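Local coordinates for beta-glucanase (Clostridium thermocellum, PDB 3WVJ), which hydrolyses mixed-linkage beta-1,3-1,4-glucans such as lichenan as an endo-acting glycoside hydrolase of family 16, at residues A[77-82]-A[209-214]. Residues are numbered along the deposited sequence; the frame is centred on the assembly and turned at random.
Sequences YEVRMK and EYVKYY
E78 OE2 accepts a hydrogen bond from Y210 OH at 2.7 Å, on its anti side and 27° out of the carboxylate plane. The other oxygen, OE1, is hydrogen-bonded to Y76 OH, so two tyrosine hydroxyls fix the rotation of this buried carboxylate. The Y210 ring stands between two aliphatic groups: R80 CB makes a CH-pi contact with one face, 3.7 Å from the centroid, and K212 CE lies over the opposite face. With chi1 at 68°, Y210 CG sits between its backbone N and carbonyl carbon, which swings the ring back over strand 77-82. R80 and E209 run side by side, yet their salt bridge is long, NH1 to OE2 being 4.0 Å. A classic beta bulge sets two residues, E209 and Y210, opposite the single R80: E209 N reaches R80 O at 2.8 Å, whereas R80 N to Y210 O stretches to 3.3 Å with the donor 43° out of the carbonyl plane. Beyond the bulge the antiparallel register is regular, E78 and K212 exchanging both backbone bonds. On the other face, Y213 directs its edge at the face of Y77 in a T-shaped pair, and V79 CG2 meets V211 CG2 at 4.1 Å. This face packs into the jellyroll interior against F93 of strand 89-97 and I181 of strand 179-187, while strand 147-154 pairs with strand 75-82 along the edge away from strand 204-214.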
loop_
_atom_site.group_PDB
_atom_site.type_symbol
_atom_site.label_atom_id
_atom_site.label_comp_id
_atom_site.label_asym_id
_atom_site.label_seq_id
_atom_site.Cartn_x
_atom_site.Cartn_y
_atom_site.Cartn_z
ATOM N N TYR A 77 0.031 -6.783 -10.392
ATOM C CA TYR A 77 -0.658 -5.741 -9.648
ATOM C C TYR A 77 0.038 -4.420 -9.965
ATOM O O TYR A 77 1.281 -4.323 -9.893
ATOM C CB TYR A 77 -0.595 -5.998 -8.150
ATOM C CG TYR A 77 -1.348 -7.212 -7.644
ATOM C CD1 TYR A 77 -2.504 -7.060 -6.842
ATOM C CD2 TYR A 77 -0.908 -8.500 -7.947
ATOM C CE1 TYR A 77 -3.182 -8.177 -6.361
ATOM C CE2 TYR A 77 -1.544 -9.615 -7.460
ATOM C CZ TYR A 77 -2.684 -9.459 -6.676
ATOM O OH TYR A 77 -3.293 -10.572 -6.181
ATOM N N GLU A 78 -0.740 -3.401 -10.338
ATOM C CA GLU A 78 -0.091 -2.120 -10.603
ATOM C C GLU A 78 -0.831 -0.955 -10.007
ATOM O O GLU A 78 -2.049 -0.876 -10.114
ATOM C CB GLU A 78 0.088 -1.923 -12.104
ATOM C CG GLU A 78 0.890 -0.698 -12.453
ATOM C CD GLU A 78 1.082 -0.559 -13.945
ATOM O OE1 GLU A 78 2.030 -1.181 -14.484
ATOM O OE2 GLU A 78 0.318 0.181 -14.582
ATOM N N VAL A 79 -0.086 -0.046 -9.405
ATOM C CA VAL A 79 -0.636 1.186 -8.899
ATOM C C VAL A 79 0.052 2.340 -9.631
ATOM O O VAL A 79 1.225 2.241 -9.961
ATOM C CB VAL A 79 -0.432 1.269 -7.352
ATOM C CG1 VAL A 79 1.068 1.348 -6.945
ATOM C CG2 VAL A 79 -1.219 2.419 -6.767
ATOM N N ARG A 80 -0.652 3.432 -9.875
ATOM C CA ARG A 80 -0.036 4.705 -10.242
ATOM C C ARG A 80 -0.348 5.697 -9.110
ATOM O O ARG A 80 -1.521 5.865 -8.745
ATOM C CB ARG A 80 -0.564 5.228 -11.599
ATOM C CG ARG A 80 -0.157 6.684 -11.892
ATOM C CD ARG A 80 -0.649 7.133 -13.284
ATOM N NE ARG A 80 0.508 6.975 -14.128
ATOM C CZ ARG A 80 1.375 7.926 -14.423
ATOM N NH1 ARG A 80 1.166 9.195 -14.095
ATOM N NH2 ARG A 80 2.445 7.588 -15.101
ATOM N N MET A 81 0.687 6.321 -8.552
ATOM C CA MET A 81 0.600 7.033 -7.277
ATOM C C MET A 81 1.772 8.045 -7.050
ATOM O O MET A 81 2.792 8.036 -7.756
ATOM C CB MET A 81 0.550 6.026 -6.084
ATOM C CG MET A 81 1.844 5.275 -5.823
ATOM S SD MET A 81 1.737 4.195 -4.342
ATOM C CE MET A 81 1.891 5.406 -3.020
ATOM N N LYS A 82 1.619 8.872 -6.024
ATOM C CA LYS A 82 2.582 9.926 -5.686
ATOM C C LYS A 82 2.632 9.879 -4.178
ATOM O O LYS A 82 1.604 10.117 -3.508
ATOM C CB LYS A 82 2.086 11.307 -6.182
ATOM C CG LYS A 82 2.892 12.498 -5.616
ATOM C CD LYS A 82 2.094 13.829 -5.685
ATOM C CE LYS A 82 2.367 14.523 -6.980
ATOM N NZ LYS A 82 1.744 15.918 -7.242
ATOM N N GLU A 209 -3.843 7.435 -8.673
ATOM C CA GLU A 209 -4.737 7.598 -9.843
ATOM C C GLU A 209 -5.475 6.328 -10.194
ATOM O O GLU A 209 -6.588 6.385 -10.681
ATOM C CB GLU A 209 -3.978 8.052 -11.083
ATOM C CG GLU A 209 -3.124 9.288 -10.901
ATOM C CD GLU A 209 -2.604 9.766 -12.226
ATOM O OE1 GLU A 209 -2.915 9.082 -13.240
ATOM O OE2 GLU A 209 -1.951 10.833 -12.267
ATOM N N TYR A 210 -4.816 5.191 -10.007
ATOM C CA TYR A 210 -5.457 3.909 -10.338
ATOM C C TYR A 210 -4.797 2.722 -9.620
ATOM O O TYR A 210 -3.742 2.857 -8.994
ATOM C CB TYR A 210 -5.511 3.640 -11.844
ATOM C CG TYR A 210 -4.205 3.378 -12.613
ATOM C CD1 TYR A 210 -3.421 2.237 -12.366
ATOM C CD2 TYR A 210 -3.797 4.243 -13.625
ATOM C CE1 TYR A 210 -2.238 2.012 -13.062
ATOM C CE2 TYR A 210 -2.644 4.009 -14.339
ATOM C CZ TYR A 210 -1.891 2.891 -14.060
ATOM O OH TYR A 210 -0.765 2.670 -14.780
ATOM N N VAL A 211 -5.469 1.587 -9.748
ATOM C CA VAL A 211 -5.004 0.276 -9.334
ATOM C C VAL A 211 -5.558 -0.671 -10.405
ATOM O O VAL A 211 -6.758 -0.573 -10.816
ATOM C CB VAL A 211 -5.611 -0.070 -7.985
ATOM C CG1 VAL A 211 -5.598 -1.571 -7.758
ATOM C CG2 VAL A 211 -4.890 0.654 -6.879
ATOM N N LYS A 212 -4.671 -1.520 -10.926
ATOM C CA LYS A 212 -4.994 -2.506 -11.959
ATOM C C LYS A 212 -4.426 -3.856 -11.569
ATOM O O LYS A 212 -3.321 -3.968 -10.959
ATOM C CB LYS A 212 -4.457 -2.074 -13.321
ATOM C CG LYS A 212 -5.116 -0.822 -13.860
ATOM C CD LYS A 212 -4.340 -0.189 -15.000
ATOM C CE LYS A 212 -5.174 0.903 -15.649
ATOM N NZ LYS A 212 -4.478 1.472 -16.840
ATOM N N TYR A 213 -5.212 -4.885 -11.835
ATOM C CA TYR A 213 -4.753 -6.270 -11.689
ATOM C C TYR A 213 -4.978 -7.057 -12.995
ATOM O O TYR A 213 -6.080 -7.010 -13.618
ATOM C CB TYR A 213 -5.406 -6.936 -10.464
ATOM C CG TYR A 213 -5.383 -8.475 -10.478
ATOM C CD1 TYR A 213 -4.332 -9.178 -9.872
ATOM C CD2 TYR A 213 -6.419 -9.219 -11.084
ATOM C CE1 TYR A 213 -4.304 -10.560 -9.862
ATOM C CE2 TYR A 213 -6.387 -10.596 -11.081
ATOM C CZ TYR A 213 -5.334 -11.241 -10.454
ATOM O OH TYR A 213 -5.255 -12.586 -10.466
ATOM N N TYR A 214 -3.907 -7.705 -13.438
ATOM C CA TYR A 214 -3.934 -8.546 -14.611
ATOM C C TYR A 214 -3.563 -9.981 -14.207
ATOM O O TYR A 214 -2.445 -10.233 -13.734
ATOM C CB TYR A 214 -2.975 -8.034 -15.678
ATOM C CG TYR A 214 -3.156 -6.592 -16.070
ATOM C CD1 TYR A 214 -4.168 -6.196 -16.986
ATOM C CD2 TYR A 214 -2.305 -5.616 -15.564
ATOM C CE1 TYR A 214 -4.333 -4.862 -17.348
ATOM C CE2 TYR A 214 -2.443 -4.282 -15.926
ATOM C CZ TYR A 214 -3.446 -3.910 -16.820
ATOM O OH TYR A 214 -3.559 -2.577 -17.153
#